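PDB 4P5A: thymidylate synthase ThyX from Streptomyces cacaoi subsp. asoensis, which probably catalyses the FAD-dependent reductive methylation of UMP or dUMP at the uracil ring, with methylenetetrahydrofolate as the likely methyl donor, and works as a homotetramer. Local coordinates for residues 10-15 against 210-215; 73-78 against 174-179; 77-82 against 204-209. All coordinates share one frame; numbering follows the deposited sequence.

Contacts 1, 2 and 3 have centres about 10 to 11 Å apart, near the centre of the folded chain. Contact 2 pairs two central strands of the antiparallel sheet, 69-77 and 174-181. Contact 1 packs strand 13-20, outermost within this chain, against helix 207-223. Contact 3 joins the start of that same helix to helix 78-84, which follows strand 69-77 directly. Contacts 2 and 3 therefore share Pro77 and Ile78. Segment 10-15 comes first along the chain and segment 210-215 last, so contact 1 spans the other two. Contact 3 holds Arg82 of the nucleotide pocket and His204 of the FAD pocket. Contact 2 lies beside such sites, and contact 1 packs sheet on helix farther off.

Contact 1: 10-15 against 210-215; sequences SDITVE and EMVAEQ
Strand 13-15 and helix segment 210-215 run roughly parallel, their axes 8.0 Å apart and inclined by 25°. The polar part is the carboxamide of Gln215, which reaches from the helix to the strand backbone. Its CG is anti to the carbonyl carbon and the chain is extended beyond CG. Gln215 NE2 gives a bond of 2.7 Å to Ile12 O. The bond is nearly straight, 166° at the hydrogen, and the acceptor lies in the amide plane, although NE2 sits above the carbonyl plane of Ile12. Gln215 OE1 takes a weak bond from Val14 N, at 3.3 Å. An alanine here would remove both amide links and would probably leave Ile12 O and Val14 N less well satisfied.

The apolar part lies beside it. Ile12 CG2 presses tightly on Val212 CG2, at 3.5 Å. Ile12 CG1 meets Met211 CE at 3.7 Å. Val14 CG2 meets Val212 CG1 at 3.9 Å. The opposite backbone edge is hydrogen-bonded to strand 69-77, Thr13 with Arg75 and Glu15 with Leu73. The sheet edge is thus joined to the helix by apolar side chains, while one carboxamide bonds the outer backbone edge at Ile12 O and, weakly, Val14 N, much as a neighbouring strand would.

Contact 2: 73-78 against 174-179; sequences LVRAPI and YSVLYA
Strands 73-77 and 174-179 are antiparallel neighbours within the four-stranded sheet of this ThyX chain. Two hydrogen-bonded pairs join them. In the first, Val74 N gives to Leu177 O at 2.9 Å, nearly along the C=O axis, and Leu177 N returns a bond to Val74 O. In the second, Ser175 N gives to Ala76 O at 2.8 Å, almost straight at 175°, from above the carbonyl plane. Ala76 N closes that pair on Ser175 O, in the carbonyl plane. The inward amides and carbonyls of these four residues are thus satisfied within the two strands. CA-H...O contacts add to them, such as Val176 CA to Val74 O at 3.3 Å.

The backbone of Leu73 and Arg75 turns the other way, to Glu15 and Thr13 on strand 13-20. On the far edge of 174-179, the backbone of Val176 bonds Glu95 and that of Tyr174 bonds Ala105. Side-chain hydroxyls find partners elsewhere. Ser175 OG bonds Glu94, a residue of the FAD pocket, Tyr174 OH meets Asp11 O, and Tyr178 OH meets Ser33 O of a neighbouring subunit.

Val74 and Leu177 lie side by side on one face, with Val74 CB 3.9 Å from Leu177 CD2. The other face carries Leu73, Arg75, Val176 and Tyr178. Val176 CG2 sits over one face of the Arg75 guanidinium. Leu73 CD1 touches the edge of the Tyr178 ring at CE2, and presses on Val176 CG2 at a tight 3.5 Å.

Contact 3: 77-82 against 204-209; sequences PIFTVR and HPQREI. With 5BU (5-bromo-uridine-5'-monophosphate), chain F.
Glu208 starts its path beside Thr80. Glu208 CB lies only 3.1 Å from Thr80 OG1, a close carbon-oxygen contact between side chains that cross at about a right angle. CG is anti to the carbonyl carbon, and chi2 of 76° bends the chain toward Phe79. Glu208 CG then meets Phe79 CZ at 3.9 Å, and CD stays near the same atom. At the tip, Glu208 OE2 lies at the edge of the Phe79 ring, in its plane, 3.8 Å from Phe79 CE2. The carboxylate is turned 66° from the ring. Glu208 OE2 also accepts from Gln206 NE2, at 3.1 Å, and is met from above the carboxylate plane. OE1 has a salt bridge to Arg113 and a hydrogen bond with Tyr107 OH; the nearby arginine would probably favour the charged carboxylate.

The contact joins two helix starts. Pro77 is the N-cap residue of helix 78-84, and Gln206 is that of helix 207-223. The Gln206 amide approaches the Phe79 ring obliquely, with Gln206 NE2 3.4 Å from Phe79 CE2 and the planes 38° apart. In a neighbouring subunit, its OE1 bonds Arg166, a nucleotide-pocket residue, and its NE2 bonds Glu163 O. Thr80 OG1 sits over one face of the same ring, toward the rim.

A water links the helices. The water oxygen accepts from Ile209 N at 2.9 Å and is hydrogen-bonded to Thr80 OG1. Thr80 CG2 packs on Ile209 CD1. Further along helix 78-84, one face of the Arg82 guanidinium lies against the ribose of 5-bromo-UMP, with Arg82 CZ 3.8 Å from C3' of the nucleotide, while NH1 makes a salt bridge to Glu94 of a neighbouring subunit.

Contact 1: 10-15 against 210-215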
loop_
_atom_site.group_PDB
_atom_site.type_symbol
_atom_site.label_atom_id
_atom_site.label_comp_id
_atom_site.label_asym_id
_atom_site.label_seq_id
_atom_site.Cartn_x
_atom_site.Cartn_y
_atom_site.Cartn_z
ATOM N N SER B 10 -3.677 25.290 22.800
ATOM C CA SER B 10 -4.261 25.425 21.494
ATOM C C SER B 10 -3.257 25.168 20.400
ATOM O O SER B 10 -3.560 25.473 19.249
ATOM C CB SER B 10 -4.789 26.834 21.298
ATOM O OG SER B 10 -5.925 27.078 22.140
ATOM N N ASP B 11 -2.047 24.751 20.744
ATOM C CA ASP B 11 -1.015 24.719 19.703
ATOM C C ASP B 11 -0.956 23.276 19.143
ATOM O O ASP B 11 -1.320 22.314 19.819
ATOM C CB ASP B 11 0.370 25.099 20.226
ATOM C CG ASP B 11 0.814 24.260 21.433
ATOM O OD1 ASP B 11 -0.032 23.647 22.133
ATOM O OD2 ASP B 11 2.037 24.200 21.698
ATOM N N ILE B 12 -0.528 23.208 17.909
ATOM C CA ILE B 12 -0.360 21.912 17.265
ATOM C C ILE B 12 1.030 22.001 16.720
ATOM O O ILE B 12 1.333 22.981 16.021
ATOM C CB ILE B 12 -1.253 21.887 16.063
ATOM C CG1 ILE B 12 -2.721 22.039 16.417
ATOM C CG2 ILE B 12 -1.109 20.517 15.426
ATOM C CD1 ILE B 12 -3.284 20.921 17.000
ATOM N N THR B 13 1.901 21.104 17.111
ATOM C CA THR B 13 3.305 21.288 16.742
ATOM C C THR B 13 3.817 20.179 15.844
ATOM O O THR B 13 3.378 19.035 15.917
ATOM C CB THR B 13 4.199 21.382 17.912
ATOM O OG1 THR B 13 4.276 20.148 18.525
ATOM C CG2 THR B 13 3.694 22.427 18.956
ATOM N N VAL B 14 4.695 20.564 14.956
ATOM C CA VAL B 14 5.306 19.665 13.942
ATOM C C VAL B 14 6.784 20.058 13.935
ATOM O O VAL B 14 7.152 21.279 13.822
ATOM C CB VAL B 14 4.727 19.923 12.554
ATOM C CG1 VAL B 14 5.545 19.228 11.511
ATOM C CG2 VAL B 14 3.244 19.462 12.460
ATOM N N GLU B 15 7.644 19.063 14.122
ATOM C CA GLU B 15 9.117 19.324 13.971
ATOM C C GLU B 15 9.636 18.328 12.990
ATOM O O GLU B 15 9.352 17.166 13.114
ATOM C CB GLU B 15 9.836 19.100 15.311
ATOM C CG GLU B 15 9.362 20.109 16.401
ATOM C CD GLU B 15 9.631 19.592 17.838
ATOM O OE1 GLU B 15 8.706 19.763 18.691
ATOM O OE2 GLU B 15 10.739 18.972 18.050
ATOM N N GLU B 210 -5.230 20.843 9.150
ATOM C CA GLU B 210 -4.648 21.803 8.207
ATOM C C GLU B 210 -3.445 22.477 8.869
ATOM O O GLU B 210 -2.476 22.778 8.182
ATOM C CB GLU B 210 -5.670 22.831 7.763
ATOM C CG GLU B 210 -5.072 23.774 6.669
ATOM C CD GLU B 210 -6.115 24.781 6.185
ATOM O OE1 GLU B 210 -6.063 25.001 4.996
ATOM O OE2 GLU B 210 -6.904 25.395 6.994
ATOM N N MET B 211 -3.516 22.797 10.166
ATOM C CA MET B 211 -2.326 23.335 10.855
ATOM C C MET B 211 -1.122 22.416 10.837
ATOM O O MET B 211 0.018 22.868 10.698
ATOM C CB MET B 211 -2.694 23.700 12.297
ATOM C CG MET B 211 -3.812 24.801 12.343
ATOM S SD MET B 211 -4.471 24.888 14.042
ATOM C CE MET B 211 -3.022 25.394 14.973
ATOM N N VAL B 212 -1.375 21.119 10.991
ATOM C CA VAL B 212 -0.291 20.119 10.841
ATOM C C VAL B 212 0.259 20.231 9.463
ATOM O O VAL B 212 1.534 20.279 9.267
ATOM C CB VAL B 212 -0.833 18.677 11.103
ATOM C CG1 VAL B 212 0.258 17.598 10.747
ATOM C CG2 VAL B 212 -1.322 18.519 12.602
ATOM N N ALA B 213 -0.646 20.132 8.457
ATOM C CA ALA B 213 -0.209 20.119 7.053
ATOM C C ALA B 213 0.612 21.390 6.717
ATOM O O ALA B 213 1.585 21.280 5.978
ATOM C CB ALA B 213 -1.426 20.077 6.123
ATOM N N GLU B 214 0.183 22.583 7.176
ATOM C CA GLU B 214 0.925 23.797 6.776
ATOM C C GLU B 214 2.350 23.793 7.332
ATOM O O GLU B 214 3.288 24.209 6.663
ATOM C CB GLU B 214 0.157 25.097 7.278
ATOM C CG GLU B 214 -1.133 25.233 6.534
ATOM C CD GLU B 214 -2.112 26.281 7.151
ATOM O OE1 GLU B 214 -2.006 26.590 8.400
ATOM O OE2 GLU B 214 -2.972 26.740 6.352
ATOM N N GLN B 215 2.528 23.240 8.503
ATOM C CA GLN B 215 3.863 23.220 9.067
ATOM C C GLN B 215 4.742 22.197 8.359
ATOM O O GLN B 215 5.944 22.394 8.232
ATOM C CB GLN B 215 3.793 22.961 10.580
ATOM C CG GLN B 215 3.103 24.115 11.374
ATOM C CD GLN B 215 3.068 23.733 12.880
ATOM O OE1 GLN B 215 4.107 23.451 13.498
ATOM N NE2 GLN B 215 1.882 23.608 13.418
#

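Contact 2: 73-78 against 174-179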
loop_
_atom_site.group_PDB
_atom_site.type_symbol
_atom_site.label_atom_id
_atom_site.label_comp_id
_atom_site.label_asym_id
_atom_site.label_seq_id
_atom_site.Cartn_x
_atom_site.Cartn_y
_atom_site.Cartn_z
ATOM N N LEU B 73 7.959 14.848 13.915
ATOM C CA LEU B 73 7.392 14.651 15.253
ATOM C C LEU B 73 6.197 15.566 15.343
ATOM O O LEU B 73 6.309 16.822 15.188
ATOM C CB LEU B 73 8.423 15.111 16.357
ATOM C CG LEU B 73 7.977 15.027 17.866
ATOM C CD1 LEU B 73 7.596 13.604 18.273
ATOM C CD2 LEU B 73 9.263 15.433 18.703
ATOM N N VAL B 74 5.029 14.983 15.629
ATOM C CA VAL B 74 3.795 15.737 15.611
ATOM C C VAL B 74 3.145 15.621 17.002
ATOM O O VAL B 74 3.032 14.555 17.550
ATOM C CB VAL B 74 2.794 15.096 14.576
ATOM C CG1 VAL B 74 1.436 15.882 14.576
ATOM C CG2 VAL B 74 3.433 15.141 13.142
ATOM N N ARG B 75 2.743 16.750 17.587
ATOM C CA ARG B 75 1.920 16.738 18.764
ATOM C C ARG B 75 0.548 17.377 18.513
ATOM O O ARG B 75 0.461 18.546 18.067
ATOM C CB ARG B 75 2.642 17.523 19.883
ATOM C CG ARG B 75 1.914 17.436 21.276
ATOM C CD ARG B 75 2.780 18.122 22.454
ATOM N NE ARG B 75 4.211 18.081 22.126
ATOM C CZ ARG B 75 5.064 17.116 22.484
ATOM N NH1 ARG B 75 4.673 16.088 23.251
ATOM N NH2 ARG B 75 6.322 17.181 22.089
ATOM N N ALA B 76 -0.531 16.620 18.739
ATOM C CA ALA B 76 -1.860 17.093 18.301
ATOM C C ALA B 76 -2.848 16.292 19.107
ATOM O O ALA B 76 -2.524 15.171 19.574
ATOM C CB ALA B 76 -2.059 16.844 16.732
ATOM N N PRO B 77 -4.130 16.790 19.206
ATOM C CA PRO B 77 -5.184 16.064 19.873
ATOM C C PRO B 77 -5.560 14.803 19.084
ATOM O O PRO B 77 -5.375 14.755 17.843
ATOM C CB PRO B 77 -6.347 17.075 19.919
ATOM C CG PRO B 77 -6.098 18.008 18.737
ATOM C CD PRO B 77 -4.557 18.102 18.652
ATOM N N ILE B 78 -5.996 13.796 19.785
ATOM C CA ILE B 78 -6.388 12.540 19.115
ATOM C C ILE B 78 -7.333 12.738 17.902
ATOM O O ILE B 78 -7.133 12.092 16.867
ATOM C CB ILE B 78 -7.064 11.625 20.173
ATOM C CG1 ILE B 78 -5.961 11.098 21.073
ATOM C CG2 ILE B 78 -7.825 10.431 19.483
ATOM C CD1 ILE B 78 -6.493 10.304 22.243
ATOM N N TYR B 174 -4.058 15.385 24.035
ATOM C CA TYR B 174 -2.883 15.446 23.131
ATOM C C TYR B 174 -2.199 14.078 23.065
ATOM O O TYR B 174 -2.113 13.350 24.114
ATOM C CB TYR B 174 -1.883 16.468 23.649
ATOM C CG TYR B 174 -2.165 17.840 23.110
ATOM C CD1 TYR B 174 -1.654 18.264 21.901
ATOM C CD2 TYR B 174 -2.992 18.731 23.840
ATOM C CE1 TYR B 174 -1.934 19.577 21.419
ATOM C CE2 TYR B 174 -3.226 20.022 23.410
ATOM C CZ TYR B 174 -2.669 20.442 22.204
ATOM O OH TYR B 174 -2.849 21.710 21.731
ATOM N N SER B 175 -1.741 13.744 21.843
ATOM C CA SER B 175 -0.899 12.616 21.648
ATOM C C SER B 175 0.342 13.085 20.850
ATOM O O SER B 175 0.428 14.245 20.456
ATOM C CB SER B 175 -1.746 11.538 20.908
ATOM O OG SER B 175 -1.037 10.267 21.001
ATOM N N VAL B 176 1.333 12.203 20.721
ATOM C CA VAL B 176 2.565 12.554 20.101
ATOM C C VAL B 176 2.966 11.361 19.262
ATOM O O VAL B 176 2.765 10.223 19.721
ATOM C CB VAL B 176 3.656 12.931 21.120
ATOM C CG1 VAL B 176 4.023 11.832 22.052
ATOM C CG2 VAL B 176 4.866 13.455 20.435
ATOM N N LEU B 177 3.495 11.587 18.072
ATOM C CA LEU B 177 3.868 10.430 17.218
ATOM C C LEU B 177 4.960 10.892 16.236
ATOM O O LEU B 177 5.153 12.099 16.004
ATOM C CB LEU B 177 2.611 9.946 16.388
ATOM C CG LEU B 177 2.057 10.947 15.380
ATOM C CD1 LEU B 177 1.308 10.124 14.233
ATOM C CD2 LEU B 177 0.985 11.918 15.883
ATOM N N TYR B 178 5.685 9.904 15.670
ATOM C CA TYR B 178 6.483 10.126 14.482
ATOM C C TYR B 178 5.626 9.765 13.277
ATOM O O TYR B 178 4.864 8.748 13.312
ATOM C CB TYR B 178 7.651 9.145 14.523
ATOM C CG TYR B 178 8.893 9.680 15.220
ATOM C CD1 TYR B 178 10.192 9.276 14.813
ATOM C CD2 TYR B 178 8.789 10.506 16.323
ATOM C CE1 TYR B 178 11.361 9.718 15.561
ATOM C CE2 TYR B 178 9.922 10.930 17.071
ATOM C CZ TYR B 178 11.229 10.536 16.627
ATOM O OH TYR B 178 12.286 11.048 17.411
ATOM N N ALA B 179 5.776 10.550 12.222
ATOM C CA ALA B 179 5.025 10.362 10.928
ATOM C C ALA B 179 6.096 10.565 9.842
ATOM O O ALA B 179 6.785 11.646 9.779
ATOM C CB ALA B 179 3.913 11.423 10.760
#

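Contact 3: 77-82 against 204-209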
loop_
_atom_site.group_PDB
_atom_site.type_symbol
_atom_site.label_atom_id
_atom_site.label_comp_id
_atom_site.label_asym_id
_atom_site.label_seq_id
_atom_site.Cartn_x
_atom_site.Cartn_y
_atom_site.Cartn_z
ATOM N N PRO B 77 -4.130 16.790 19.206
ATOM C CA PRO B 77 -5.184 16.064 19.873
ATOM C C PRO B 77 -5.560 14.803 19.084
ATOM O O PRO B 77 -5.375 14.755 17.843
ATOM C CB PRO B 77 -6.347 17.075 19.919
ATOM C CG PRO B 77 -6.098 18.008 18.737
ATOM C CD PRO B 77 -4.557 18.102 18.652
ATOM N N ILE B 78 -5.996 13.796 19.785
ATOM C CA ILE B 78 -6.388 12.540 19.115
ATOM C C ILE B 78 -7.333 12.738 17.902
ATOM O O ILE B 78 -7.133 12.092 16.867
ATOM C CB ILE B 78 -7.064 11.625 20.173
ATOM C CG1 ILE B 78 -5.961 11.098 21.073
ATOM C CG2 ILE B 78 -7.825 10.431 19.483
ATOM C CD1 ILE B 78 -6.493 10.304 22.243
ATOM N N PHE B 79 -8.332 13.630 17.988
ATOM C CA PHE B 79 -9.157 13.725 16.814
ATOM C C PHE B 79 -8.422 14.132 15.545
ATOM O O PHE B 79 -8.883 13.815 14.452
ATOM C CB PHE B 79 -10.412 14.592 17.000
ATOM C CG PHE B 79 -10.122 16.059 17.116
ATOM C CD1 PHE B 79 -9.732 16.636 18.346
ATOM C CD2 PHE B 79 -10.172 16.859 15.962
ATOM C CE1 PHE B 79 -9.421 18.045 18.397
ATOM C CE2 PHE B 79 -9.839 18.216 16.011
ATOM C CZ PHE B 79 -9.414 18.788 17.210
ATOM N N THR B 80 -7.355 14.913 15.676
ATOM C CA THR B 80 -6.556 15.337 14.513
ATOM C C THR B 80 -5.535 14.251 14.136
ATOM O O THR B 80 -5.269 14.054 12.964
ATOM C CB THR B 80 -5.792 16.620 14.912
ATOM O OG1 THR B 80 -6.774 17.652 15.096
ATOM C CG2 THR B 80 -4.849 17.079 13.782
ATOM N N VAL B 81 -5.011 13.547 15.138
ATOM C CA VAL B 81 -4.167 12.360 14.769
ATOM C C VAL B 81 -4.924 11.333 13.948
ATOM O O VAL B 81 -4.333 10.712 13.052
ATOM C CB VAL B 81 -3.634 11.716 16.061
ATOM C CG1 VAL B 81 -2.755 10.471 15.760
ATOM C CG2 VAL B 81 -2.739 12.767 16.731
ATOM N N ARG B 82 -6.199 11.154 14.278
ATOM C CA ARG B 82 -7.041 10.271 13.462
ATOM C C ARG B 82 -7.017 10.702 11.999
ATOM O O ARG B 82 -6.953 9.773 11.166
ATOM C CB ARG B 82 -8.496 10.146 13.925
ATOM C CG ARG B 82 -8.534 9.669 15.411
ATOM C CD ARG B 82 -9.583 8.498 15.508
ATOM N NE ARG B 82 -10.914 8.816 15.277
ATOM C CZ ARG B 82 -11.829 7.969 14.772
ATOM N NH1 ARG B 82 -13.031 8.376 14.754
ATOM N NH2 ARG B 82 -11.552 6.763 14.279
ATOM N N HIS B 204 -11.821 20.396 2.051
ATOM C CA HIS B 204 -12.351 21.097 3.233
ATOM C C HIS B 204 -11.941 20.327 4.487
ATOM O O HIS B 204 -12.793 19.849 5.239
ATOM C CB HIS B 204 -13.892 21.113 3.128
ATOM C CG HIS B 204 -14.363 22.005 2.046
ATOM N ND1 HIS B 204 -14.204 23.371 2.115
ATOM C CD2 HIS B 204 -14.820 21.735 0.795
ATOM C CE1 HIS B 204 -14.591 23.912 0.969
ATOM N NE2 HIS B 204 -14.981 22.948 0.161
ATOM N N PRO B 205 -10.627 20.191 4.734
ATOM C CA PRO B 205 -10.244 19.502 5.961
ATOM C C PRO B 205 -10.553 20.358 7.183
ATOM O O PRO B 205 -10.620 21.632 7.120
ATOM C CB PRO B 205 -8.692 19.477 5.824
ATOM C CG PRO B 205 -8.347 20.757 5.045
ATOM C CD PRO B 205 -9.489 20.785 4.004
ATOM N N GLN B 206 -10.638 19.711 8.300
ATOM C CA GLN B 206 -10.718 20.386 9.570
ATOM C C GLN B 206 -9.536 21.295 9.817
ATOM O O GLN B 206 -8.393 20.957 9.506
ATOM C CB GLN B 206 -10.890 19.348 10.707
ATOM C CG GLN B 206 -11.061 20.020 12.103
ATOM C CD GLN B 206 -11.949 19.283 13.107
ATOM O OE1 GLN B 206 -12.508 18.286 12.810
ATOM N NE2 GLN B 206 -12.189 19.930 14.330
ATOM N N ARG B 207 -9.776 22.478 10.447
ATOM C CA ARG B 207 -8.646 23.371 10.596
ATOM C C ARG B 207 -7.394 22.776 11.306
ATOM O O ARG B 207 -6.232 23.087 10.956
ATOM C CB ARG B 207 -9.174 24.599 11.402
ATOM C CG ARG B 207 -8.032 25.573 11.633
ATOM C CD ARG B 207 -7.551 26.248 10.294
ATOM N NE ARG B 207 -6.430 27.142 10.692
ATOM C CZ ARG B 207 -5.258 27.216 10.070
ATOM N NH1 ARG B 207 -5.056 26.532 8.958
ATOM N NH2 ARG B 207 -4.284 27.997 10.555
ATOM N N GLU B 208 -7.602 21.896 12.293
ATOM C CA GLU B 208 -6.468 21.414 13.065
ATOM C C GLU B 208 -5.523 20.535 12.242
ATOM O O GLU B 208 -4.265 20.676 12.313
ATOM C CB GLU B 208 -6.941 20.677 14.339
ATOM C CG GLU B 208 -7.500 21.668 15.503
ATOM C CD GLU B 208 -8.906 22.220 15.205
ATOM O OE1 GLU B 208 -9.250 23.313 15.737
ATOM O OE2 GLU B 208 -9.635 21.682 14.351
ATOM N N ILE B 209 -6.069 19.618 11.433
ATOM C CA ILE B 209 -5.156 18.901 10.541
ATOM C C ILE B 209 -4.521 19.772 9.496
ATOM O O ILE B 209 -3.344 19.563 9.122
ATOM C CB ILE B 209 -5.834 17.583 9.922
ATOM C CG1 ILE B 209 -4.785 16.732 9.154
ATOM C CG2 ILE B 209 -6.930 18.019 8.933
ATOM C CD1 ILE B 209 -3.750 16.124 10.153
HETATM P P 5BU F . -14.491 12.710 12.181
HETATM O OP1 5BU F . -15.262 12.133 13.343
HETATM O OP2 5BU F . -15.354 13.358 11.077
HETATM O OP3 5BU F . -13.296 13.633 12.615
HETATM O "O5'" 5BU F . -13.793 11.423 11.437
HETATM C "C5'" 5BU F . -14.500 10.274 11.328
HETATM C "C4'" 5BU F . -13.580 9.216 10.512
HETATM O "O4'" 5BU F . -13.360 9.767 9.166
HETATM C "C3'" 5BU F . -12.186 9.088 11.114
HETATM O "O3'" 5BU F . -11.607 7.795 10.759
HETATM C "C2'" 5BU F . -11.429 10.159 10.343
HETATM O "O2'" 5BU F . -10.017 9.849 10.316
HETATM C "C1'" 5BU F . -12.045 10.236 8.964
HETATM N N1 5BU F . -12.203 11.610 8.428
HETATM C C2 5BU F . -11.040 12.329 8.162
HETATM O O2 5BU F . -9.959 11.703 8.258
HETATM N N3 5BU F . -11.042 13.634 7.814
HETATM C C4 5BU F . -12.265 14.305 7.698
HETATM O O4 5BU F . -12.281 15.467 7.379
HETATM C C5 5BU F . -13.421 13.551 7.983
HETATM C C6 5BU F . -13.464 12.257 8.379
HETATM BR BR 5BU F . -15.135 14.389 7.635
HETATM O O HOH W 1 -8.289 17.987 12.455
#